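Local coordinates for protein xylulokinase (Brucella ovis, PDB 5VM1) that probably phosphorylates D-xylulose at the expense of ATP, giving D-xylulose 5-phosphate and ADP, as a sugar kinase of the FGGY family, at residues A90-A95 against A153-V158; F136-L141 against T183-T188; S266-A271 against H296-I301; L370-L375 against S408-K413. All blocks are in the same frame, centred on the assembly; numbering follows the deposited sequence.

Contact 1 of 4, residues A90-A95 against A153-V158; sequences ATLLDA and ARIRKV
L93 and K157 pair through their backbones, and around them the contact divides into a close-packed half and an open one. On the buried half, L92 and V158 form a non-hydrogen-bonded antiparallel pair and their side chains run alongside each other in the same direction, L92 CD2 4.2 Å from V158 CG2. The other methyl of L92, CD1, meets I155 CD1 at 3.7 Å. I155 starts out away from the facing segment, but with CG1 anti to its own carbonyl carbon (chi1 -66°) the far end of the chain swings back to L92. L141 of helix 137-147 packs on both I155 and V158. The two short strands, 91-93 and 157-159, make an antiparallel pair that ends in a classic beta bulge: R156 and K157 both face L93. L93 N donates an almost straight bond to K157 O, 175° at the hydrogen. L93 O is gripped twice. R156 N reaches it at 2.7 Å in the carbonyl plane, and K157 N, from a tilted position, at 3.2 Å. The solvent side belongs to A95, R154 and R156. The bent chain of R156 brushes the backbone there, its CG 3.6 Å from A95 CA, before leading away. D94 is buried, its carboxylate in a salt bridge with R98; R154 NH1 stays 4.5 Å from D94 OD2, beyond salt-bridge range.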
loop_
_atom_site.group_PDB
_atom_site.type_symbol
_atom_site.label_atom_id
_atom_site.label_comp_id
_atom_site.label_asym_id
_atom_site.label_seq_id
_atom_site.Cartn_x
_atom_site.Cartn_y
_atom_site.Cartn_z
ATOM N N ALA A 90 -2.206 -5.643 -13.681
ATOM C CA ALA A 90 -1.899 -6.659 -14.687
ATOM C C ALA A 90 -1.705 -6.018 -16.057
ATOM O O ALA A 90 -2.686 -5.672 -16.726
ATOM C CB ALA A 90 -3.014 -7.698 -14.739
ATOM N N THR A 91 -0.440 -5.946 -16.509
ATOM C CA THR A 91 -0.061 -5.385 -17.809
ATOM C C THR A 91 0.403 -6.534 -18.711
ATOM O O THR A 91 1.452 -7.137 -18.464
ATOM C CB THR A 91 1.067 -4.352 -17.672
ATOM O OG1 THR A 91 0.934 -3.640 -16.442
ATOM C CG2 THR A 91 1.042 -3.340 -18.825
ATOM N N LEU A 92 -0.360 -6.822 -19.765
ATOM C CA LEU A 92 -0.088 -7.945 -20.655
ATOM C C LEU A 92 0.632 -7.456 -21.919
ATOM O O LEU A 92 0.103 -6.620 -22.659
ATOM C CB LEU A 92 -1.394 -8.672 -20.991
ATOM C CG LEU A 92 -2.410 -8.839 -19.829
ATOM C CD1 LEU A 92 -3.591 -9.743 -20.209
ATOM C CD2 LEU A 92 -1.780 -9.273 -18.488
ATOM N N LEU A 93 1.820 -8.001 -22.187
ATOM C CA LEU A 93 2.585 -7.631 -23.368
ATOM C C LEU A 93 2.691 -8.815 -24.320
ATOM O O LEU A 93 2.770 -9.971 -23.889
ATOM C CB LEU A 93 3.982 -7.149 -22.988
ATOM C CG LEU A 93 3.971 -6.033 -21.949
ATOM C CD1 LEU A 93 5.366 -5.482 -21.770
ATOM C CD2 LEU A 93 2.982 -4.928 -22.325
ATOM N N ASP A 94 2.752 -8.516 -25.624
ATOM C CA ASP A 94 2.858 -9.569 -26.628
ATOM C C ASP A 94 4.338 -9.867 -26.901
ATOM O O ASP A 94 5.208 -9.544 -26.088
ATOM C CB ASP A 94 2.087 -9.193 -27.903
ATOM C CG ASP A 94 2.641 -7.962 -28.614
ATOM O OD1 ASP A 94 3.709 -7.449 -28.238
ATOM O OD2 ASP A 94 2.013 -7.521 -29.598
ATOM N N ALA A 95 4.636 -10.523 -28.030
ATOM C CA ALA A 95 6.017 -10.898 -28.326
ATOM C C ALA A 95 6.903 -9.681 -28.553
ATOM O O ALA A 95 8.106 -9.729 -28.270
ATOM C CB ALA A 95 6.064 -11.810 -29.545
ATOM N N ALA A 153 -3.764 -15.683 -25.648
ATOM C CA ALA A 153 -2.885 -16.493 -26.488
ATOM C C ALA A 153 -1.627 -15.755 -26.897
ATOM O O ALA A 153 -0.617 -16.403 -27.174
ATOM C CB ALA A 153 -3.633 -16.945 -27.744
ATOM N N ARG A 154 -1.664 -14.422 -26.915
ATOM C CA ARG A 154 -0.557 -13.582 -27.357
ATOM C C ARG A 154 0.297 -13.061 -26.211
ATOM O O ARG A 154 1.274 -12.354 -26.471
ATOM C CB ARG A 154 -1.080 -12.392 -28.170
ATOM C CG ARG A 154 -1.833 -12.793 -29.412
ATOM C CD ARG A 154 -1.972 -11.601 -30.315
ATOM N NE ARG A 154 -3.213 -10.874 -30.077
ATOM C CZ ARG A 154 -3.325 -9.549 -30.110
ATOM N NH1 ARG A 154 -2.253 -8.793 -30.350
ATOM N NH2 ARG A 154 -4.509 -8.985 -29.888
ATOM N N ILE A 155 -0.010 -13.438 -24.968
ATOM C CA ILE A 155 0.747 -12.965 -23.816
ATOM C C ILE A 155 2.161 -13.551 -23.828
ATOM O O ILE A 155 2.366 -14.766 -23.724
ATOM C CB ILE A 155 0.038 -13.327 -22.513
ATOM C CG1 ILE A 155 -1.287 -12.588 -22.388
ATOM C CG2 ILE A 155 0.953 -13.065 -21.333
ATOM C CD1 ILE A 155 -2.026 -12.979 -21.169
ATOM N N ARG A 156 3.157 -12.675 -23.866
ATOM C CA ARG A 156 4.530 -13.110 -23.724
ATOM C C ARG A 156 5.174 -12.615 -22.433
ATOM O O ARG A 156 6.217 -13.143 -22.033
ATOM C CB ARG A 156 5.350 -12.680 -24.958
ATOM C CG ARG A 156 5.263 -13.705 -26.132
ATOM C CD ARG A 156 5.728 -15.145 -25.721
ATOM N NE ARG A 156 6.859 -15.079 -24.777
ATOM C CZ ARG A 156 7.171 -16.003 -23.862
ATOM N NH1 ARG A 156 6.450 -17.116 -23.744
ATOM N NH2 ARG A 156 8.205 -15.804 -23.049
ATOM N N LYS A 157 4.581 -11.625 -21.773
ATOM C CA LYS A 157 5.074 -11.133 -20.498
ATOM C C LYS A 157 3.901 -10.535 -19.704
ATOM O O LYS A 157 3.021 -9.889 -20.283
ATOM C CB LYS A 157 6.185 -10.107 -20.757
ATOM C CG LYS A 157 7.109 -9.841 -19.597
ATOM C CD LYS A 157 8.026 -11.018 -19.361
ATOM C CE LYS A 157 8.675 -11.531 -20.660
ATOM N NZ LYS A 157 9.849 -12.399 -20.367
ATOM N N VAL A 158 3.895 -10.737 -18.386
ATOM C CA VAL A 158 2.943 -10.085 -17.482
ATOM C C VAL A 158 3.746 -9.215 -16.531
ATOM O O VAL A 158 4.544 -9.726 -15.734
ATOM C CB VAL A 158 2.088 -11.079 -16.669
ATOM C CG1 VAL A 158 1.204 -10.306 -15.662
ATOM C CG2 VAL A 158 1.231 -11.996 -17.594
#

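Contact 2 of 4, residues F136-L141 against T183-T188; sequences FTAPKL and TSWLDT
W185 and A138 meet because the indole swings anti to its own carbonyl carbon (chi1 -69°), which carries the ring back over the start of helix 137-147. T137 adds to this by keeping OG1 beside its backbone N (chi1 -43°), which leaves CG2 anti to that N and turned to the indole. Against the indole the helix presents three groups in three ways. A138 CB sits over one face of the five-membered ring, 4.1 Å from its centroid, a CH-pi contact. L141 CD1 comes in at the rim, near the ring plane, 3.6 Å from W185 CH2. T137 CG2 approaches obliquely, 3.5 Å from W185 CZ3. Polar groups pin the backbones behind these carbons. A138 N, in the first turn of the helix, donates to T183 O at 2.9 Å, and T183 OG1 accepts from W185 N at 2.9 Å, which closes an ST turn just before the tryptophan side chain. The same T183 hydroxyl also bonds to S180 O, while W185 NE1 reaches T201 OG1. F136, next to T137 in the chain, has S184 OG at its edge and stacks on H88, which is predicted to bind substrate; T137 OG1 bonds to the backbone O of that same histidine. The chemistry is therefore mostly apolar, with T137 OG1, T183 OG1 and W185 NE1 each supplied with a partner. It is consistent with T137, held by the indole and bonded to H88 O, and F136, stacked on H88, helping to place that residue in the probable sugar site.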
loop_
_atom_site.group_PDB
_atom_site.type_symbol
_atom_site.label_atom_id
_atom_site.label_comp_id
_atom_site.label_asym_id
_atom_site.label_seq_id
_atom_site.Cartn_x
_atom_site.Cartn_y
_atom_site.Cartn_z
ATOM N N PHE A 136 -5.751 -8.901 -7.016
ATOM C CA PHE A 136 -4.444 -9.480 -7.208
ATOM C C PHE A 136 -4.291 -9.916 -8.678
ATOM O O PHE A 136 -5.267 -9.987 -9.436
ATOM C CB PHE A 136 -4.271 -10.635 -6.221
ATOM C CG PHE A 136 -4.092 -10.204 -4.797
ATOM C CD1 PHE A 136 -4.373 -8.921 -4.394
ATOM C CD2 PHE A 136 -3.613 -11.092 -3.858
ATOM C CE1 PHE A 136 -4.193 -8.533 -3.075
ATOM C CE2 PHE A 136 -3.433 -10.715 -2.531
ATOM C CZ PHE A 136 -3.716 -9.439 -2.141
ATOM N N THR A 137 -3.045 -10.182 -9.095
ATOM C CA THR A 137 -2.768 -10.345 -10.521
ATOM C C THR A 137 -3.257 -11.694 -11.047
ATOM O O THR A 137 -3.865 -11.754 -12.122
ATOM C CB THR A 137 -1.265 -10.153 -10.797
ATOM O OG1 THR A 137 -0.782 -9.026 -10.063
ATOM C CG2 THR A 137 -0.974 -9.950 -12.292
ATOM N N ALA A 138 -3.023 -12.769 -10.290
ATOM C CA ALA A 138 -3.373 -14.128 -10.712
ATOM C C ALA A 138 -4.829 -14.296 -11.147
ATOM O O ALA A 138 -5.054 -14.726 -12.293
ATOM C CB ALA A 138 -3.040 -15.103 -9.572
ATOM N N PRO A 139 -5.848 -13.942 -10.339
ATOM C CA PRO A 139 -7.246 -14.120 -10.807
ATOM C C PRO A 139 -7.580 -13.347 -12.073
ATOM O O PRO A 139 -8.389 -13.830 -12.875
ATOM C CB PRO A 139 -8.089 -13.576 -9.646
ATOM C CG PRO A 139 -7.141 -13.223 -8.569
ATOM C CD PRO A 139 -5.779 -13.136 -9.107
ATOM N N LYS A 140 -6.966 -12.168 -12.277
ATOM C CA LYS A 140 -7.220 -11.386 -13.480
ATOM C C LYS A 140 -6.773 -12.148 -14.714
ATOM O O LYS A 140 -7.376 -11.999 -15.781
ATOM C CB LYS A 140 -6.479 -10.036 -13.457
ATOM C CG LYS A 140 -6.745 -9.044 -12.322
ATOM C CD LYS A 140 -5.607 -8.014 -12.453
ATOM C CE LYS A 140 -5.254 -7.167 -11.217
ATOM N NZ LYS A 140 -6.389 -6.683 -10.471
ATOM N N LEU A 141 -5.716 -12.967 -14.600
ATOM C CA LEU A 141 -5.269 -13.682 -15.788
ATOM C C LEU A 141 -6.130 -14.891 -16.108
ATOM O O LEU A 141 -6.224 -15.280 -17.282
ATOM C CB LEU A 141 -3.806 -14.089 -15.685
ATOM C CG LEU A 141 -3.171 -12.923 -16.438
ATOM C CD1 LEU A 141 -2.688 -11.766 -15.540
ATOM C CD2 LEU A 141 -2.210 -13.376 -17.524
ATOM N N THR A 183 1.331 -10.701 -6.617
ATOM C CA THR A 183 0.763 -11.269 -7.829
ATOM C C THR A 183 -0.037 -12.521 -7.562
ATOM O O THR A 183 -0.887 -12.882 -8.384
ATOM C CB THR A 183 1.873 -11.630 -8.826
ATOM O OG1 THR A 183 2.666 -12.684 -8.272
ATOM C CG2 THR A 183 2.764 -10.443 -9.103
ATOM N N SER A 184 0.179 -13.135 -6.401
ATOM C CA SER A 184 -0.303 -14.461 -6.042
ATOM C C SER A 184 0.325 -15.553 -6.895
ATOM O O SER A 184 -0.195 -16.656 -6.964
ATOM C CB SER A 184 -1.824 -14.526 -6.101
ATOM O OG SER A 184 -2.350 -13.683 -5.099
ATOM N N TRP A 185 1.454 -15.258 -7.541
ATOM C CA TRP A 185 2.290 -16.254 -8.194
ATOM C C TRP A 185 3.610 -16.525 -7.476
ATOM O O TRP A 185 4.338 -17.441 -7.886
ATOM C CB TRP A 185 2.599 -15.834 -9.634
ATOM C CG TRP A 185 1.455 -15.856 -10.577
ATOM C CD1 TRP A 185 0.587 -16.888 -10.799
ATOM C CD2 TRP A 185 1.103 -14.829 -11.496
ATOM N NE1 TRP A 185 -0.309 -16.550 -11.795
ATOM C CE2 TRP A 185 -0.008 -15.292 -12.243
ATOM C CE3 TRP A 185 1.607 -13.557 -11.755
ATOM C CZ2 TRP A 185 -0.629 -14.520 -13.218
ATOM C CZ3 TRP A 185 0.989 -12.784 -12.734
ATOM C CH2 TRP A 185 -0.122 -13.266 -13.445
ATOM N N LEU A 186 3.950 -15.741 -6.451
ATOM C CA LEU A 186 5.231 -15.829 -5.755
ATOM C C LEU A 186 5.185 -16.796 -4.561
ATOM O O LEU A 186 4.195 -16.852 -3.827
ATOM C CB LEU A 186 5.653 -14.443 -5.267
ATOM C CG LEU A 186 7.133 -14.300 -4.902
ATOM C CD1 LEU A 186 7.975 -13.918 -6.139
ATOM C CD2 LEU A 186 7.303 -13.306 -3.799
ATOM N N ASP A 187 6.252 -17.582 -4.389
ATOM C CA ASP A 187 6.476 -18.290 -3.125
ATOM C C ASP A 187 7.073 -17.253 -2.168
ATOM O O ASP A 187 8.282 -17.028 -2.132
ATOM C CB ASP A 187 7.382 -19.510 -3.316
ATOM C CG ASP A 187 7.466 -20.408 -2.061
ATOM O OD1 ASP A 187 7.411 -19.893 -0.930
ATOM O OD2 ASP A 187 7.606 -21.643 -2.196
ATOM N N THR A 188 6.207 -16.590 -1.395
ATOM C CA THR A 188 6.647 -15.443 -0.599
ATOM C C THR A 188 7.770 -15.812 0.364
ATOM O O THR A 188 8.729 -15.051 0.520
ATOM C CB THR A 188 5.466 -14.867 0.173
ATOM O OG1 THR A 188 4.373 -14.725 -0.720
ATOM C CG2 THR A 188 5.807 -13.509 0.753
#

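Contact 3 of 4, residues S266-A271 against H296-I301; sequences SGVLFA and HQMGVI
H296 stacks on F270 at one end of a five-pair run of antiparallel strand, and its side chain can be traced outward atom by atom. CB lies against A271 O and F270 CZ. From there CG stands between the backbone N and the carbonyl carbon (chi1 78°), a torsion that lays the imidazole over the phenyl ring, with H296 CG itself 3.2 Å from F270 CZ. ND1 has F270 CE2 beneath it and makes a weak hydrogen bond of 3.3 Å with Q297 O. CD2 lies over F270 CZ. H296 CE1 is 3.2 Å from F270 CE2. At the tip, H296 NE2 again finds F270 CE2, at 3.6 Å. The result is an offset stack with planes 16° apart and centroids 4.0 Å apart; M298 CG lies at the imidazole edge, in its plane. These strands, 267-273 and 295-301, are neighbours in the mixed sheet of the C-terminal domain, a member of the actin-like ATPase clan. G267, L269 and A271 pair with I301, G299 and Q297 through two backbone hydrogen bonds each. The two sheet faces have different company. L269, A271 and I301 look onto helix 367-390, while V268, F270 and M298 pack against helix 243-251, whose first residue, D243, is the predicted proton acceptor. On that second face V268 CG1 meets M298 CG at 3.9 Å, and the M298 side chain lies about 5 Å from that of M87, predicted to bind substrate.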
loop_
_atom_site.group_PDB
_atom_site.type_symbol
_atom_site.label_atom_id
_atom_site.label_comp_id
_atom_site.label_asym_id
_atom_site.label_seq_id
_atom_site.Cartn_x
_atom_site.Cartn_y
_atom_site.Cartn_z
ATOM N N SER A 266 -8.731 3.852 3.120
ATOM C CA SER A 266 -8.696 2.602 3.852
ATOM C C SER A 266 -7.582 2.684 4.874
ATOM O O SER A 266 -6.598 3.397 4.677
ATOM C CB SER A 266 -8.479 1.441 2.909
ATOM O OG SER A 266 -9.592 1.369 2.051
ATOM N N GLY A 267 -7.782 2.029 6.012
ATOM C CA GLY A 267 -6.727 1.976 7.012
ATOM C C GLY A 267 -5.731 0.892 6.653
ATOM O O GLY A 267 -6.095 -0.183 6.181
ATOM N N VAL A 268 -4.457 1.175 6.884
ATOM C CA VAL A 268 -3.425 0.160 6.700
ATOM C C VAL A 268 -2.523 0.156 7.916
ATOM O O VAL A 268 -2.016 1.205 8.325
ATOM C CB VAL A 268 -2.594 0.368 5.418
ATOM C CG1 VAL A 268 -1.453 -0.592 5.396
ATOM C CG2 VAL A 268 -3.454 0.139 4.198
ATOM N N LEU A 269 -2.308 -1.030 8.473
ATOM C CA LEU A 269 -1.350 -1.249 9.546
ATOM C C LEU A 269 -0.211 -2.052 8.925
ATOM O O LEU A 269 -0.418 -3.192 8.509
ATOM C CB LEU A 269 -2.013 -2.003 10.695
ATOM C CG LEU A 269 -1.216 -2.256 11.965
ATOM C CD1 LEU A 269 -0.926 -0.924 12.661
ATOM C CD2 LEU A 269 -1.975 -3.179 12.882
ATOM N N PHE A 270 0.969 -1.439 8.813
ATOM C CA PHE A 270 2.125 -2.021 8.132
ATOM C C PHE A 270 3.186 -2.317 9.166
ATOM O O PHE A 270 3.649 -1.407 9.855
ATOM C CB PHE A 270 2.701 -1.084 7.081
ATOM C CG PHE A 270 3.847 -1.685 6.260
ATOM C CD1 PHE A 270 5.098 -1.908 6.818
ATOM C CD2 PHE A 270 3.667 -1.982 4.901
ATOM C CE1 PHE A 270 6.128 -2.433 6.061
ATOM C CE2 PHE A 270 4.691 -2.510 4.132
ATOM C CZ PHE A 270 5.928 -2.723 4.715
ATOM N N ALA A 271 3.597 -3.574 9.236
ATOM C CA ALA A 271 4.623 -4.005 10.162
ATOM C C ALA A 271 5.732 -4.706 9.392
ATOM O O ALA A 271 5.465 -5.631 8.612
ATOM C CB ALA A 271 4.017 -4.940 11.216
ATOM N N HIS A 296 7.137 -8.275 5.373
ATOM C CA HIS A 296 6.240 -7.408 6.133
ATOM C C HIS A 296 4.830 -7.969 6.161
ATOM O O HIS A 296 4.410 -8.723 5.276
ATOM C CB HIS A 296 6.213 -5.974 5.581
ATOM C CG HIS A 296 5.375 -5.805 4.352
ATOM N ND1 HIS A 296 4.034 -5.504 4.397
ATOM C CD2 HIS A 296 5.706 -5.853 3.039
ATOM C CE1 HIS A 296 3.566 -5.400 3.167
ATOM N NE2 HIS A 296 4.561 -5.597 2.322
ATOM N N GLN A 297 4.089 -7.513 7.159
ATOM C CA GLN A 297 2.675 -7.794 7.306
ATOM C C GLN A 297 1.852 -6.544 7.005
ATOM O O GLN A 297 2.312 -5.409 7.158
ATOM C CB GLN A 297 2.367 -8.300 8.716
ATOM C CG GLN A 297 2.641 -9.754 8.869
ATOM C CD GLN A 297 2.994 -10.148 10.275
ATOM O OE1 GLN A 297 3.331 -9.305 11.112
ATOM N NE2 GLN A 297 2.896 -11.437 10.554
ATOM N N MET A 298 0.606 -6.767 6.609
ATOM C CA MET A 298 -0.286 -5.668 6.281
ATOM C C MET A 298 -1.670 -6.032 6.782
ATOM O O MET A 298 -2.233 -7.046 6.368
ATOM C CB MET A 298 -0.303 -5.401 4.771
ATOM C CG MET A 298 0.060 -3.996 4.392
ATOM S SD MET A 298 -0.459 -3.590 2.731
ATOM C CE MET A 298 0.610 -4.551 1.694
ATOM N N GLY A 299 -2.178 -5.260 7.736
ATOM C CA GLY A 299 -3.571 -5.339 8.130
ATOM C C GLY A 299 -4.333 -4.251 7.403
ATOM O O GLY A 299 -3.893 -3.100 7.351
ATOM N N VAL A 300 -5.454 -4.634 6.796
ATOM C CA VAL A 300 -6.249 -3.721 5.976
ATOM C C VAL A 300 -7.610 -3.508 6.621
ATOM O O VAL A 300 -8.369 -4.462 6.806
ATOM C CB VAL A 300 -6.431 -4.222 4.540
ATOM C CG1 VAL A 300 -7.220 -3.194 3.759
ATOM C CG2 VAL A 300 -5.108 -4.456 3.920
ATOM N N ILE A 301 -7.933 -2.250 6.907
ATOM C CA ILE A 301 -9.253 -1.822 7.347
ATOM C C ILE A 301 -9.948 -1.184 6.153
ATOM O O ILE A 301 -9.505 -0.139 5.656
ATOM C CB ILE A 301 -9.143 -0.817 8.503
ATOM C CG1 ILE A 301 -8.549 -1.499 9.730
ATOM C CG2 ILE A 301 -10.500 -0.132 8.787
ATOM C CD1 ILE A 301 -7.880 -0.544 10.639
#

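Contact 4 of 4, residues L370-L375 against S408-K413; sequences LTQAVL and STYWLK
The indole of W411 carries L375 CD2 on one face, the methyl standing almost centrally over the six-membered ring, 3.7 Å from its centroid and 15° off the normal: a CH-pi contact. Its NE1 turns to the backbone of the same leucine, giving L375 O a weak hydrogen bond of 3.2 Å, bent to 130° at the hydrogen. The phenol of Y410 is met obliquely, by L375 CD1 at 3.8 Å from its CD1 and by Q372 CG at 3.3 Å from its OH. L375 thus forks between two aromatic rings, one methyl to each. Helix 409-419, which bears both rings, links the neighbouring parallel strands 399-402 and 423-426 in a beta-alpha-beta crossover, and the contact lays its first turn against helix 367-390, with the local axes 10.4 Å apart at an angle of 48°. S408 is the N-cap of helix 409-419, its OG accepting from W411 N at 2.9 Å, and OG also bonds to D323. The phenol oxygen of Y410 bonds to K331 N, and Q372 NE2 reaches E376. L326 of helix 319-326 touches Q372, L375 and Y410 together.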
loop_
_atom_site.group_PDB
_atom_site.type_symbol
_atom_site.label_atom_id
_atom_site.label_comp_id
_atom_site.label_asym_id
_atom_site.label_seq_id
_atom_site.Cartn_x
_atom_site.Cartn_y
_atom_site.Cartn_z
ATOM N N LEU A 370 -21.609 11.129 17.920
ATOM C CA LEU A 370 -21.523 10.091 16.899
ATOM C C LEU A 370 -20.216 10.194 16.122
ATOM O O LEU A 370 -19.601 9.167 15.821
ATOM C CB LEU A 370 -22.728 10.165 15.960
ATOM C CG LEU A 370 -23.868 9.242 16.357
ATOM C CD1 LEU A 370 -24.385 9.598 17.709
ATOM C CD2 LEU A 370 -24.961 9.359 15.339
ATOM N N THR A 371 -19.763 11.420 15.821
ATOM C CA THR A 371 -18.398 11.626 15.336
ATOM C C THR A 371 -17.379 10.903 16.217
ATOM O O THR A 371 -16.545 10.137 15.713
ATOM C CB THR A 371 -18.080 13.123 15.276
ATOM O OG1 THR A 371 -18.907 13.751 14.302
ATOM C CG2 THR A 371 -16.598 13.383 14.940
ATOM N N GLN A 372 -17.458 11.113 17.542
ATOM C CA GLN A 372 -16.561 10.438 18.481
ATOM C C GLN A 372 -16.621 8.918 18.336
ATOM O O GLN A 372 -15.582 8.249 18.302
ATOM C CB GLN A 372 -16.917 10.843 19.896
ATOM C CG GLN A 372 -15.987 10.376 20.961
ATOM C CD GLN A 372 -16.548 10.726 22.326
ATOM O OE1 GLN A 372 -17.000 11.852 22.555
ATOM N NE2 GLN A 372 -16.570 9.752 23.223
ATOM N N ALA A 373 -17.822 8.357 18.216
ATOM C CA ALA A 373 -17.940 6.908 18.106
ATOM C C ALA A 373 -17.361 6.400 16.785
ATOM O O ALA A 373 -16.908 5.250 16.712
ATOM C CB ALA A 373 -19.401 6.492 18.265
ATOM N N VAL A 374 -17.403 7.219 15.729
ATOM C CA VAL A 374 -16.790 6.827 14.461
ATOM C C VAL A 374 -15.278 6.733 14.612
ATOM O O VAL A 374 -14.658 5.773 14.147
ATOM C CB VAL A 374 -17.174 7.803 13.324
ATOM C CG1 VAL A 374 -16.357 7.497 12.034
ATOM C CG2 VAL A 374 -18.680 7.778 13.055
ATOM N N LEU A 375 -14.660 7.721 15.265
ATOM C CA LEU A 375 -13.217 7.670 15.470
ATOM C C LEU A 375 -12.846 6.543 16.423
ATOM O O LEU A 375 -11.889 5.798 16.161
ATOM C CB LEU A 375 -12.689 9.015 15.980
ATOM C CG LEU A 375 -12.965 10.304 15.179
ATOM C CD1 LEU A 375 -12.098 11.466 15.647
ATOM C CD2 LEU A 375 -12.827 10.093 13.671
ATOM N N SER A 408 -5.919 14.547 12.509
ATOM C CA SER A 408 -6.844 14.711 13.626
ATOM C C SER A 408 -6.143 14.344 14.937
ATOM O O SER A 408 -5.837 13.172 15.185
ATOM C CB SER A 408 -8.084 13.846 13.424
ATOM O OG SER A 408 -8.734 13.678 14.663
ATOM N N THR A 409 -5.924 15.345 15.791
ATOM C CA THR A 409 -5.356 15.090 17.109
ATOM C C THR A 409 -6.246 14.142 17.909
ATOM O O THR A 409 -5.752 13.281 18.648
ATOM C CB THR A 409 -5.162 16.410 17.861
ATOM O OG1 THR A 409 -4.372 17.302 17.071
ATOM C CG2 THR A 409 -4.468 16.173 19.171
ATOM N N TYR A 410 -7.564 14.288 17.788
ATOM C CA TYR A 410 -8.450 13.381 18.510
ATOM C C TYR A 410 -8.217 11.950 18.063
ATOM O O TYR A 410 -8.097 11.045 18.896
ATOM C CB TYR A 410 -9.919 13.768 18.312
ATOM C CG TYR A 410 -10.820 13.181 19.373
ATOM C CD1 TYR A 410 -11.177 11.840 19.344
ATOM C CD2 TYR A 410 -11.286 13.972 20.430
ATOM C CE1 TYR A 410 -11.979 11.299 20.323
ATOM C CE2 TYR A 410 -12.095 13.440 21.417
ATOM C CZ TYR A 410 -12.435 12.097 21.360
ATOM O OH TYR A 410 -13.230 11.546 22.344
ATOM N N TRP A 411 -8.140 11.731 16.745
ATOM C CA TRP A 411 -8.003 10.369 16.228
ATOM C C TRP A 411 -6.730 9.718 16.720
ATOM O O TRP A 411 -6.720 8.517 17.007
ATOM C CB TRP A 411 -8.021 10.347 14.700
ATOM C CG TRP A 411 -8.801 9.193 14.154
ATOM C CD1 TRP A 411 -9.206 8.073 14.832
ATOM C CD2 TRP A 411 -9.354 9.089 12.837
ATOM N NE1 TRP A 411 -9.956 7.265 14.002
ATOM C CE2 TRP A 411 -10.063 7.870 12.775
ATOM C CE3 TRP A 411 -9.308 9.903 11.699
ATOM C CZ2 TRP A 411 -10.719 7.453 11.621
ATOM C CZ3 TRP A 411 -9.954 9.478 10.557
ATOM C CH2 TRP A 411 -10.647 8.271 10.524
ATOM N N LEU A 412 -5.637 10.489 16.794
ATOM C CA LEU A 412 -4.354 9.939 17.231
ATOM C C LEU A 412 -4.379 9.574 18.705
ATOM O O LEU A 412 -3.849 8.523 19.093
ATOM C CB LEU A 412 -3.224 10.929 16.950
ATOM C CG LEU A 412 -3.002 11.235 15.479
ATOM C CD1 LEU A 412 -1.876 12.225 15.343
ATOM C CD2 LEU A 412 -2.692 9.948 14.732
ATOM N N LYS A 413 -4.973 10.434 19.541
ATOM C CA LYS A 413 -5.095 10.112 20.961
ATOM C C LYS A 413 -6.007 8.909 21.163
ATOM O O LYS A 413 -5.751 8.063 22.023
ATOM C CB LYS A 413 -5.633 11.318 21.730
ATOM C CG LYS A 413 -4.718 12.517 21.705
ATOM C CD LYS A 413 -5.019 13.473 22.828
ATOM C CE LYS A 413 -4.316 14.790 22.626
ATOM N NZ LYS A 413 -4.785 15.799 23.588
#

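The four contacts follow the chain from the N-terminal to the C-terminal domain of the kinase. Contacts 1 and 2 interleave in sequence and touch in space, meeting through I155, V158, L141 and W185, so the small two-stranded sheet and helix 137-147 form one unit. Contact 3, about 19 Å from contact 2 between centres, belongs to the large sheet of the second domain, yet both approach the predicted catalytic and substrate residues from their own domains. Helix 367-390, which packs on one face of the sheet of contact 3, also supplies one segment of contact 4, about 19 Å from contact 3 between centres. Contacts 1 and 4 lie about 47 Å apart between centres, on opposite sides of the molecule's centre.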